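Local coordinates for SPI-1 type 3 secretion system secretin (Salmonella enterica subsp. enterica serovar Typhimurium, PDB 4G08), which forms a ring-shaped multimer with an apparent central pore in the outer membrane, part of the injectisome that delivers bacterial effector proteins into eukaryotic host cells, at residues A[27-32]-A[53-58]; A[61-66]-A[71-76]; A[87-92]-A[135-140]. All blocks are in the same frame, centred on the assembly; numbering follows the deposited sequence.

Interaction 1 (A[27-32]-A[53-58]); sequences FDAMAL and FEFHDP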
loop_
_atom_site.group_PDB
_atom_site.type_symbol
_atom_site.label_atom_id
_atom_site.label_comp_id
_atom_site.label_asym_id
_atom_site.label_seq_id
_atom_site.Cartn_x
_atom_site.Cartn_y
_atom_site.Cartn_z
ATOM N N PHE A 27 -8.603 13.483 4.721
ATOM C CA PHE A 27 -8.969 12.198 4.134
ATOM C C PHE A 27 -10.330 11.695 4.573
ATOM O O PHE A 27 -11.025 11.059 3.786
ATOM C CB PHE A 27 -7.912 11.143 4.402
ATOM C CG PHE A 27 -6.710 11.291 3.548
ATOM C CD1 PHE A 27 -6.821 11.292 2.174
ATOM C CD2 PHE A 27 -5.497 11.597 4.117
ATOM C CE1 PHE A 27 -5.717 11.513 1.383
ATOM C CE2 PHE A 27 -4.390 11.831 3.334
ATOM C CZ PHE A 27 -4.496 11.777 1.963
ATOM N N ASP A 28 -10.787 12.118 5.745
ATOM C CA ASP A 28 -12.178 11.885 6.112
ATOM C C ASP A 28 -13.107 12.573 5.127
ATOM O O ASP A 28 -14.111 11.999 4.706
ATOM C CB ASP A 28 -12.471 12.381 7.524
ATOM C CG ASP A 28 -12.031 11.396 8.583
ATOM O OD1 ASP A 28 -11.680 10.252 8.227
ATOM O OD2 ASP A 28 -11.983 11.782 9.769
ATOM N N ALA A 29 -12.742 13.781 4.721
ATOM C CA ALA A 29 -13.539 14.527 3.757
ATOM C C ALA A 29 -13.576 13.813 2.412
ATOM O O ALA A 29 -14.633 13.684 1.796
ATOM C CB ALA A 29 -12.989 15.929 3.594
ATOM N N MET A 30 -12.433 13.299 1.985
ATOM C CA MET A 30 -12.368 12.548 0.740
ATOM C C MET A 30 -13.258 11.304 0.781
ATOM O O MET A 30 -13.833 10.902 -0.231
ATOM C CB MET A 30 -10.934 12.138 0.437
ATOM C CG MET A 30 -10.889 10.990 -0.548
ATOM S SD MET A 30 -9.246 10.325 -0.838
ATOM C CE MET A 30 -8.474 11.810 -1.449
ATOM N N ALA A 31 -13.396 10.721 1.964
ATOM C CA ALA A 31 -14.041 9.423 2.110
ATOM C C ALA A 31 -15.557 9.535 2.064
ATOM O O ALA A 31 -16.257 8.529 2.097
ATOM C CB ALA A 31 -13.612 8.777 3.409
ATOM N N LEU A 32 -16.063 10.758 2.182
ATOM C CA LEU A 32 -17.504 10.973 2.204
ATOM C C LEU A 32 -18.163 10.331 1.008
ATOM O O LEU A 32 -19.340 9.968 1.052
ATOM C CB LEU A 32 -17.798 12.458 2.192
ATOM C CG LEU A 32 -17.400 13.021 3.540
ATOM C CD1 LEU A 32 -17.844 14.454 3.702
ATOM C CD2 LEU A 32 -18.046 12.147 4.587
ATOM N N PHE A 53 -9.560 21.805 -2.999
ATOM C CA PHE A 53 -9.675 20.428 -3.440
ATOM C C PHE A 53 -11.033 20.089 -4.001
ATOM O O PHE A 53 -12.074 20.392 -3.409
ATOM C CB PHE A 53 -9.340 19.459 -2.320
ATOM C CG PHE A 53 -7.918 19.497 -1.912
ATOM C CD1 PHE A 53 -6.978 18.751 -2.585
ATOM C CD2 PHE A 53 -7.504 20.368 -0.927
ATOM C CE1 PHE A 53 -5.649 18.853 -2.264
ATOM C CE2 PHE A 53 -6.177 20.480 -0.604
ATOM C CZ PHE A 53 -5.247 19.725 -1.277
ATOM N N GLU A 54 -10.983 19.330 -5.082
ATOM C CA GLU A 54 -12.144 18.675 -5.645
ATOM C C GLU A 54 -11.844 17.190 -5.685
ATOM O O GLU A 54 -10.706 16.777 -5.921
ATOM C CB GLU A 54 -12.389 19.173 -7.070
ATOM C CG GLU A 54 -12.986 20.568 -7.156
ATOM C CD GLU A 54 -14.408 20.641 -6.628
ATOM O OE1 GLU A 54 -15.118 19.613 -6.676
ATOM O OE2 GLU A 54 -14.836 21.746 -6.230
ATOM N N PHE A 55 -12.859 16.396 -5.396
ATOM C CA PHE A 55 -12.681 14.970 -5.244
ATOM C C PHE A 55 -13.319 14.244 -6.425
ATOM O O PHE A 55 -13.984 13.226 -6.258
ATOM C CB PHE A 55 -13.293 14.519 -3.922
ATOM C CG PHE A 55 -12.641 15.134 -2.717
ATOM C CD1 PHE A 55 -11.262 15.156 -2.604
ATOM C CD2 PHE A 55 -13.393 15.760 -1.743
ATOM C CE1 PHE A 55 -10.651 15.745 -1.519
ATOM C CE2 PHE A 55 -12.787 16.340 -0.647
ATOM C CZ PHE A 55 -11.410 16.365 -0.554
ATOM N N HIS A 56 -13.082 14.750 -7.614
ATOM C CA HIS A 56 -13.649 14.178 -8.835
ATOM C C HIS A 56 -12.906 12.921 -9.256
ATOM O O HIS A 56 -13.316 12.226 -10.152
ATOM C CB HIS A 56 -13.620 15.204 -9.972
ATOM C CG HIS A 56 -12.296 15.848 -10.156
ATOM N ND1 HIS A 56 -11.911 16.951 -9.437
ATOM C CD2 HIS A 56 -11.254 15.533 -10.950
ATOM C CE1 HIS A 56 -10.678 17.279 -9.764
ATOM N NE2 HIS A 56 -10.255 16.431 -10.680
ATOM N N ASP A 57 -11.781 12.655 -8.601
ATOM C CA ASP A 57 -10.970 11.490 -8.933
ATOM C C ASP A 57 -10.040 11.147 -7.780
ATOM O O ASP A 57 -8.856 11.465 -7.816
ATOM C CB ASP A 57 -10.155 11.752 -10.197
ATOM C CG ASP A 57 -9.435 10.514 -10.699
ATOM O OD1 ASP A 57 -9.408 9.491 -9.977
ATOM O OD2 ASP A 57 -8.799 10.601 -11.772
ATOM N N PRO A 58 -10.570 10.440 -6.776
ATOM C CA PRO A 58 -9.880 10.243 -5.505
ATOM C C PRO A 58 -8.570 9.467 -5.627
ATOM O O PRO A 58 -7.586 9.797 -4.960
ATOM C CB PRO A 58 -10.892 9.449 -4.687
ATOM C CG PRO A 58 -12.216 9.867 -5.223
ATOM C CD PRO A 58 -12.027 10.259 -6.654
#
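M30 and F55 bury the most surface where helix 23-30 meets the loop that leads into helix 58-69. The ring of F55 lies flat against the backbone of the helix: M30 CA stands over the ring centre, 4.0 Å from the centroid and only 7° off the ring normal, a CH-pi contact made by the main chain itself. Around it, F55 CE2 comes within 4.0 Å of M30 N, and on the far rim M30 CB approaches F55 CE1 at 4.1 Å. A29 adds its CB, 4.3 Å from F55 CE2.

Because M30 CG is anti to the backbone N (chi1 160°), its thioether runs past the ring to P58, where M30 SD lies 4.3 Å from P58 CB. The chain bends at chi3, and the terminal methyl packs on L61 of helix 58-69, while the side chain also touches L62. F16 of strand 16-22 also packs on F55 and A29.

The contact is mainly van der Waals and CH-pi, and no polar bond links the two segments. The loop is therefore held to the helix here by dispersion and shape, with the aromatic face matched to the backbone surface.

Interaction 2 (A[61-66]-A[71-76]); sequences LLEKLS and LIWYFD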
loop_
_atom_site.group_PDB
_atom_site.type_symbol
_atom_site.label_atom_id
_atom_site.label_comp_id
_atom_site.label_asym_id
_atom_site.label_seq_id
_atom_site.Cartn_x
_atom_site.Cartn_y
_atom_site.Cartn_z
ATOM N N LEU A 61 -5.911 11.659 -6.976
ATOM C CA LEU A 61 -5.523 12.611 -5.947
ATOM C C LEU A 61 -4.610 11.968 -4.918
ATOM O O LEU A 61 -3.633 12.568 -4.476
ATOM C CB LEU A 61 -6.756 13.160 -5.248
ATOM C CG LEU A 61 -6.431 14.301 -4.297
ATOM C CD1 LEU A 61 -5.651 15.378 -5.022
ATOM C CD2 LEU A 61 -7.703 14.866 -3.702
ATOM N N LEU A 62 -4.962 10.761 -4.502
ATOM C CA LEU A 62 -4.141 10.028 -3.559
ATOM C C LEU A 62 -2.735 9.832 -4.085
ATOM O O LEU A 62 -1.767 9.907 -3.327
ATOM C CB LEU A 62 -4.763 8.676 -3.272
ATOM C CG LEU A 62 -5.766 8.695 -2.133
ATOM C CD1 LEU A 62 -6.541 7.402 -2.135
ATOM C CD2 LEU A 62 -5.051 8.870 -0.811
ATOM N N GLU A 63 -2.619 9.490 -5.361
ATOM C CA GLU A 63 -1.304 9.286 -5.939
ATOM C C GLU A 63 -0.512 10.578 -5.945
ATOM O O GLU A 63 0.663 10.592 -5.602
ATOM C CB GLU A 63 -1.411 8.734 -7.352
ATOM C CG GLU A 63 -2.015 7.348 -7.406
ATOM C CD GLU A 63 -0.998 6.276 -7.749
ATOM O OE1 GLU A 63 -1.342 5.079 -7.640
ATOM O OE2 GLU A 63 0.127 6.625 -8.173
ATOM N N LYS A 64 -1.158 11.677 -6.317
ATOM C CA LYS A 64 -0.455 12.942 -6.389
ATOM C C LYS A 64 -0.048 13.438 -5.005
ATOM O O LYS A 64 1.091 13.862 -4.795
ATOM C CB LYS A 64 -1.323 13.984 -7.070
ATOM C CG LYS A 64 -0.532 15.199 -7.489
ATOM C CD LYS A 64 -1.355 16.110 -8.363
ATOM C CE LYS A 64 -1.969 17.202 -7.518
ATOM N NZ LYS A 64 -2.506 18.305 -8.352
ATOM N N LEU A 65 -0.972 13.381 -4.056
ATOM C CA LEU A 65 -0.667 13.841 -2.707
ATOM C C LEU A 65 0.390 12.969 -2.053
ATOM O O LEU A 65 1.140 13.430 -1.195
ATOM C CB LEU A 65 -1.919 13.870 -1.837
ATOM C CG LEU A 65 -2.945 14.921 -2.242
ATOM C CD1 LEU A 65 -4.143 14.898 -1.313
ATOM C CD2 LEU A 65 -2.321 16.304 -2.286
ATOM N N SER A 66 0.414 11.687 -2.383
ATOM C CA SER A 66 1.424 10.832 -1.790
ATOM C C SER A 66 2.806 11.288 -2.238
ATOM O O SER A 66 3.731 11.358 -1.430
ATOM C CB SER A 66 1.194 9.366 -2.137
ATOM O OG SER A 66 0.014 8.890 -1.511
ATOM N N LEU A 71 3.670 10.413 1.380
ATOM C CA LEU A 71 2.754 9.401 1.891
ATOM C C LEU A 71 2.912 8.095 1.119
ATOM O O LEU A 71 3.316 8.087 -0.050
ATOM C CB LEU A 71 1.305 9.878 1.754
ATOM C CG LEU A 71 0.942 11.249 2.312
ATOM C CD1 LEU A 71 -0.533 11.540 2.092
ATOM C CD2 LEU A 71 1.281 11.309 3.785
ATOM N N ILE A 72 2.394 7.025 1.703
ATOM C CA ILE A 72 2.179 5.793 0.975
ATOM C C ILE A 72 0.805 5.248 1.338
ATOM O O ILE A 72 0.302 5.504 2.428
ATOM C CB ILE A 72 3.264 4.760 1.332
ATOM C CG1 ILE A 72 3.284 4.519 2.841
ATOM C CG2 ILE A 72 4.627 5.273 0.907
ATOM C CD1 ILE A 72 4.398 3.608 3.321
ATOM N N TRP A 73 0.145 4.624 0.373
ATOM C CA TRP A 73 -1.225 4.180 0.574
ATOM C C TRP A 73 -1.506 2.846 -0.085
ATOM O O TRP A 73 -0.771 2.401 -0.964
ATOM C CB TRP A 73 -2.210 5.225 0.070
ATOM C CG TRP A 73 -2.188 5.389 -1.382
ATOM C CD1 TRP A 73 -1.233 6.009 -2.117
ATOM C CD2 TRP A 73 -3.187 4.950 -2.301
ATOM N NE1 TRP A 73 -1.555 5.961 -3.446
ATOM C CE2 TRP A 73 -2.769 5.343 -3.583
ATOM C CE3 TRP A 73 -4.408 4.289 -2.159
ATOM C CZ2 TRP A 73 -3.535 5.112 -4.718
ATOM C CZ3 TRP A 73 -5.151 4.024 -3.292
ATOM C CH2 TRP A 73 -4.718 4.446 -4.553
ATOM N N TYR A 74 -2.540 2.185 0.419
ATOM C CA TYR A 74 -2.946 0.882 -0.067
ATOM C C TYR A 74 -4.462 0.775 0.024
ATOM O O TYR A 74 -5.059 1.197 1.008
ATOM C CB TYR A 74 -2.292 -0.205 0.786
ATOM C CG TYR A 74 -2.552 -1.601 0.303
ATOM C CD1 TYR A 74 -2.206 -1.986 -0.982
ATOM C CD2 TYR A 74 -3.216 -2.514 1.102
ATOM C CE1 TYR A 74 -2.440 -3.267 -1.426
ATOM C CE2 TYR A 74 -3.479 -3.791 0.658
ATOM C CZ TYR A 74 -3.127 -4.148 -0.621
ATOM O OH TYR A 74 -3.472 -5.391 -1.099
ATOM N N PHE A 75 -5.084 0.276 -1.034
ATOM C CA PHE A 75 -6.494 -0.097 -1.000
ATOM C C PHE A 75 -6.573 -1.611 -1.013
ATOM O O PHE A 75 -6.031 -2.244 -1.919
ATOM C CB PHE A 75 -7.203 0.459 -2.236
ATOM C CG PHE A 75 -8.609 -0.033 -2.403
ATOM C CD1 PHE A 75 -9.567 0.234 -1.448
ATOM C CD2 PHE A 75 -8.993 -0.654 -3.576
ATOM C CE1 PHE A 75 -10.867 -0.192 -1.622
ATOM C CE2 PHE A 75 -10.288 -1.083 -3.755
ATOM C CZ PHE A 75 -11.227 -0.853 -2.776
ATOM N N ASP A 76 -7.151 -2.201 0.029
ATOM C CA ASP A 76 -7.125 -3.659 0.169
ATOM C C ASP A 76 -8.413 -4.299 -0.338
ATOM O O ASP A 76 -8.611 -5.511 -0.221
ATOM C CB ASP A 76 -6.857 -4.077 1.615
ATOM C CG ASP A 76 -8.029 -3.815 2.524
ATOM O OD1 ASP A 76 -9.031 -3.238 2.049
ATOM O OD2 ASP A 76 -7.947 -4.178 3.716
#
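W73 and L62 form the centre of this contact, the indole spread over the side chain of the leucine. L62 CB lies 3.9 Å above the indole plane, over its centre, while L62 CD1 reaches farther out over the six-membered ring, 4.0 Å from its centroid and 19° off the normal, a CH-pi contact. With CG set between its backbone N and carbonyl carbon, W73 sends its rings along the side of helix 58-69, so that residues of successive turns meet different parts of the indole.

E63 reaches the six-membered ring at CZ2. Its chain bends at chi2, and the carboxylate stands almost perpendicular to the ring, the planes 87° apart, with E63 OE1 3.7 Å from W73 CZ2. That oxygen also accepts a hydrogen bond from N116 ND2, which helps to fix the carboxylate.

At the pyrrole end, S66 OG approaches W73 CD1 obliquely at 3.2 Å. The hydroxyl donates to L62 O over 2.7 Å, tilted from the carbonyl plane; S66 N reaches the same oxygen from the opposite face. L62 O thus takes two bonds from the same serine, whose OG meets the strand. L71 completes the contact, its CB packed against S66 OG, while L71 N donates a backbone hydrogen bond to S66 O over 3.0 Å.

That bond closes the tight reversal between helix and strand; the directions of segments 61-66 and 71-75 differ by 152°, with their axes 7.7 Å apart. Helix 58-69 is thus followed by a strand that runs back antiparallel along it and packs L71 and W73 against it. Strand 71-75 belongs to the mixed sheet with strands 80-84 and 38-40, in the alpha/beta fold of the secretin N0 domain.

Interaction 3 (A[87-92]-A[135-140]); sequences EMRNAV and VYVDMV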
loop_
_atom_site.group_PDB
_atom_site.type_symbol
_atom_site.label_atom_id
_atom_site.label_comp_id
_atom_site.label_asym_id
_atom_site.label_seq_id
_atom_site.Cartn_x
_atom_site.Cartn_y
_atom_site.Cartn_z
ATOM N N GLU A 87 6.854 5.387 7.610
ATOM C CA GLU A 87 6.319 4.157 8.182
ATOM C C GLU A 87 6.449 2.995 7.202
ATOM O O GLU A 87 5.909 1.917 7.420
ATOM C CB GLU A 87 4.855 4.350 8.569
ATOM C CG GLU A 87 4.671 5.248 9.779
ATOM C CD GLU A 87 3.226 5.645 10.015
ATOM O OE1 GLU A 87 2.760 5.494 11.164
ATOM O OE2 GLU A 87 2.659 6.361 9.161
ATOM N N MET A 88 7.116 3.250 6.091
ATOM C CA MET A 88 7.313 2.233 5.086
ATOM C C MET A 88 7.965 1.022 5.727
ATOM O O MET A 88 8.898 1.159 6.518
ATOM C CB MET A 88 8.213 2.781 3.996
ATOM C CG MET A 88 8.673 1.739 3.008
ATOM S SD MET A 88 8.093 2.038 1.330
ATOM C CE MET A 88 8.488 3.761 1.064
ATOM N N ARG A 89 7.433 -0.157 5.431
ATOM C CA ARG A 89 8.069 -1.395 5.862
ATOM C C ARG A 89 8.964 -1.934 4.764
ATOM O O ARG A 89 8.564 -2.015 3.603
ATOM C CB ARG A 89 7.036 -2.454 6.263
ATOM C CG ARG A 89 7.673 -3.802 6.602
ATOM C CD ARG A 89 6.915 -4.659 7.613
ATOM N NE ARG A 89 7.731 -5.831 8.005
ATOM C CZ ARG A 89 7.320 -7.105 7.887
ATOM N NH1 ARG A 89 6.031 -7.392 7.784
ATOM N NH2 ARG A 89 8.200 -8.097 7.976
ATOM N N ASN A 90 10.226 -2.155 5.106
ATOM C CA ASN A 90 11.160 -2.755 4.175
ATOM C C ASN A 90 11.449 -4.190 4.568
ATOM O O ASN A 90 11.961 -4.454 5.654
ATOM C CB ASN A 90 12.461 -1.962 4.149
ATOM C CG ASN A 90 12.267 -0.542 3.670
ATOM O OD1 ASN A 90 12.108 -0.291 2.479
ATOM N ND2 ASN A 90 12.227 0.392 4.605
ATOM N N ALA A 91 11.032 -5.119 3.723
ATOM C CA ALA A 91 11.091 -6.519 4.074
ATOM C C ALA A 91 11.950 -7.300 3.111
ATOM O O ALA A 91 12.094 -6.940 1.944
ATOM C CB ALA A 91 9.699 -7.100 4.112
ATOM N N VAL A 92 12.602 -8.316 3.649
ATOM C CA VAL A 92 13.204 -9.355 2.852
ATOM C C VAL A 92 12.485 -10.651 3.176
ATOM O O VAL A 92 12.083 -10.869 4.321
ATOM C CB VAL A 92 14.674 -9.532 3.227
ATOM C CG1 VAL A 92 14.781 -10.071 4.644
ATOM C CG2 VAL A 92 15.365 -10.446 2.232
ATOM N N VAL A 135 0.480 -2.722 6.012
ATOM C CA VAL A 135 -0.595 -3.658 5.764
ATOM C C VAL A 135 -0.356 -4.477 4.487
ATOM O O VAL A 135 -0.699 -5.659 4.423
ATOM C CB VAL A 135 -1.931 -2.936 5.648
ATOM C CG1 VAL A 135 -1.900 -2.013 4.450
ATOM C CG2 VAL A 135 -3.048 -3.948 5.529
ATOM N N TYR A 136 0.274 -3.863 3.492
ATOM C CA TYR A 136 0.604 -4.555 2.242
ATOM C C TYR A 136 1.725 -5.573 2.431
ATOM O O TYR A 136 1.618 -6.727 2.006
ATOM C CB TYR A 136 1.005 -3.533 1.182
ATOM C CG TYR A 136 1.420 -4.137 -0.128
ATOM C CD1 TYR A 136 0.501 -4.767 -0.949
ATOM C CD2 TYR A 136 2.705 -3.962 -0.598
ATOM C CE1 TYR A 136 0.887 -5.310 -2.152
ATOM C CE2 TYR A 136 3.090 -4.463 -1.808
ATOM C CZ TYR A 136 2.184 -5.144 -2.574
ATOM O OH TYR A 136 2.571 -5.559 -3.825
ATOM N N VAL A 137 2.811 -5.126 3.036
ATOM C CA VAL A 137 3.984 -5.960 3.200
ATOM C C VAL A 137 3.657 -7.170 4.060
ATOM O O VAL A 137 4.055 -8.291 3.752
ATOM C CB VAL A 137 5.128 -5.167 3.842
ATOM C CG1 VAL A 137 6.278 -6.094 4.188
ATOM C CG2 VAL A 137 5.597 -4.076 2.894
ATOM N N ASP A 138 2.808 -6.968 5.059
ATOM C CA ASP A 138 2.394 -8.065 5.924
ATOM C C ASP A 138 1.669 -9.133 5.117
ATOM O O ASP A 138 1.890 -10.329 5.296
ATOM C CB ASP A 138 1.471 -7.553 7.023
ATOM C CG ASP A 138 2.208 -6.773 8.087
ATOM O OD1 ASP A 138 3.457 -6.781 8.083
ATOM O OD2 ASP A 138 1.536 -6.226 8.985
ATOM N N MET A 139 0.808 -8.691 4.215
ATOM C CA MET A 139 0.144 -9.591 3.299
ATOM C C MET A 139 1.155 -10.319 2.428
ATOM O O MET A 139 1.054 -11.526 2.230
ATOM C CB MET A 139 -0.826 -8.801 2.431
ATOM C CG MET A 139 -1.708 -9.648 1.538
ATOM S SD MET A 139 -0.980 -9.939 -0.078
ATOM C CE MET A 139 -0.709 -8.249 -0.573
ATOM N N VAL A 140 2.148 -9.606 1.913
ATOM C CA VAL A 140 3.068 -10.241 0.977
ATOM C C VAL A 140 3.883 -11.311 1.682
ATOM O O VAL A 140 4.059 -12.417 1.178
ATOM C CB VAL A 140 4.019 -9.233 0.327
ATOM C CG1 VAL A 140 5.100 -9.980 -0.423
ATOM C CG2 VAL A 140 3.257 -8.323 -0.617
#
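R89 NH1 and D138 OD1 lie 2.7 Å apart, forming a salt bridge that joins the start of strand 89-94 to the second turn of helix 134-150. As a hydrogen bond it is weak, the N-H...O angle being 128°; the guanidinium and carboxylate planes are turned 54° against each other. The carboxylate nevertheless comes in at the edge of the guanidinium, near its plane, and the two side chains cross at about a right angle. Electrostatic attraction probably contributes more here than directional bonding.

The hydrocarbon part of the arginine is packed at the same time. CG lies anti to the backbone N and the chain stays extended as far as NE, which lays the aliphatic shaft across V137. V137 CG1 meets R89 CG at 3.6 Å and continues beneath the guanidinium, 3.6 Å from its plane but displaced toward the rim. One residue thus supplies both an apolar surface and a charge.

Strand 89-94 is an outer strand of an antiparallel sheet within this chain, paired with strand 127-132, and helix 134-150 packs on one face of that sheet. This helix-on-sheet layering belongs to the short domain shared by type II and type III secretins, whose alpha/beta fold is associated with ring building. Strand segment 89-92 and helix segment 135-140 run almost parallel, 14° apart, with axes 8.7 Å from each other.

V137 and R89 supply most of the interface. V137 CG1 touches both R89 and A91, with A91 CB 3.6 Å from it, and V137 CG2 turns to the strand backbone, 3.7 Å from R89 O. On the strand, R89 and A91 face the helix, while N90 points away and its OD1 bonds to S131 OG.

Interactions 1 and 2 both lie within the N0 domain, their centres 12 Å apart. Helix 58-69 joins them: F27 CE1 touches L62 CD2 at 3.5 Å, and F55 CD1 meets L61 CD2 at 3.7 Å. Interaction 3 belongs to the following domain and lies about 26 Å from interaction 1 between centres, without touching it. Strand 71-75 bridges the gap, because Y74 and I72 meet the second domain: Y74 CE1 packs on Y136 CD1 at 3.3 Å, and I72 CD1 on M88 CA at 3.7 Å. The centres of interactions 2 and 3 are about 15 Å apart. The three follow one another along the chain, and interaction 2 touches both others.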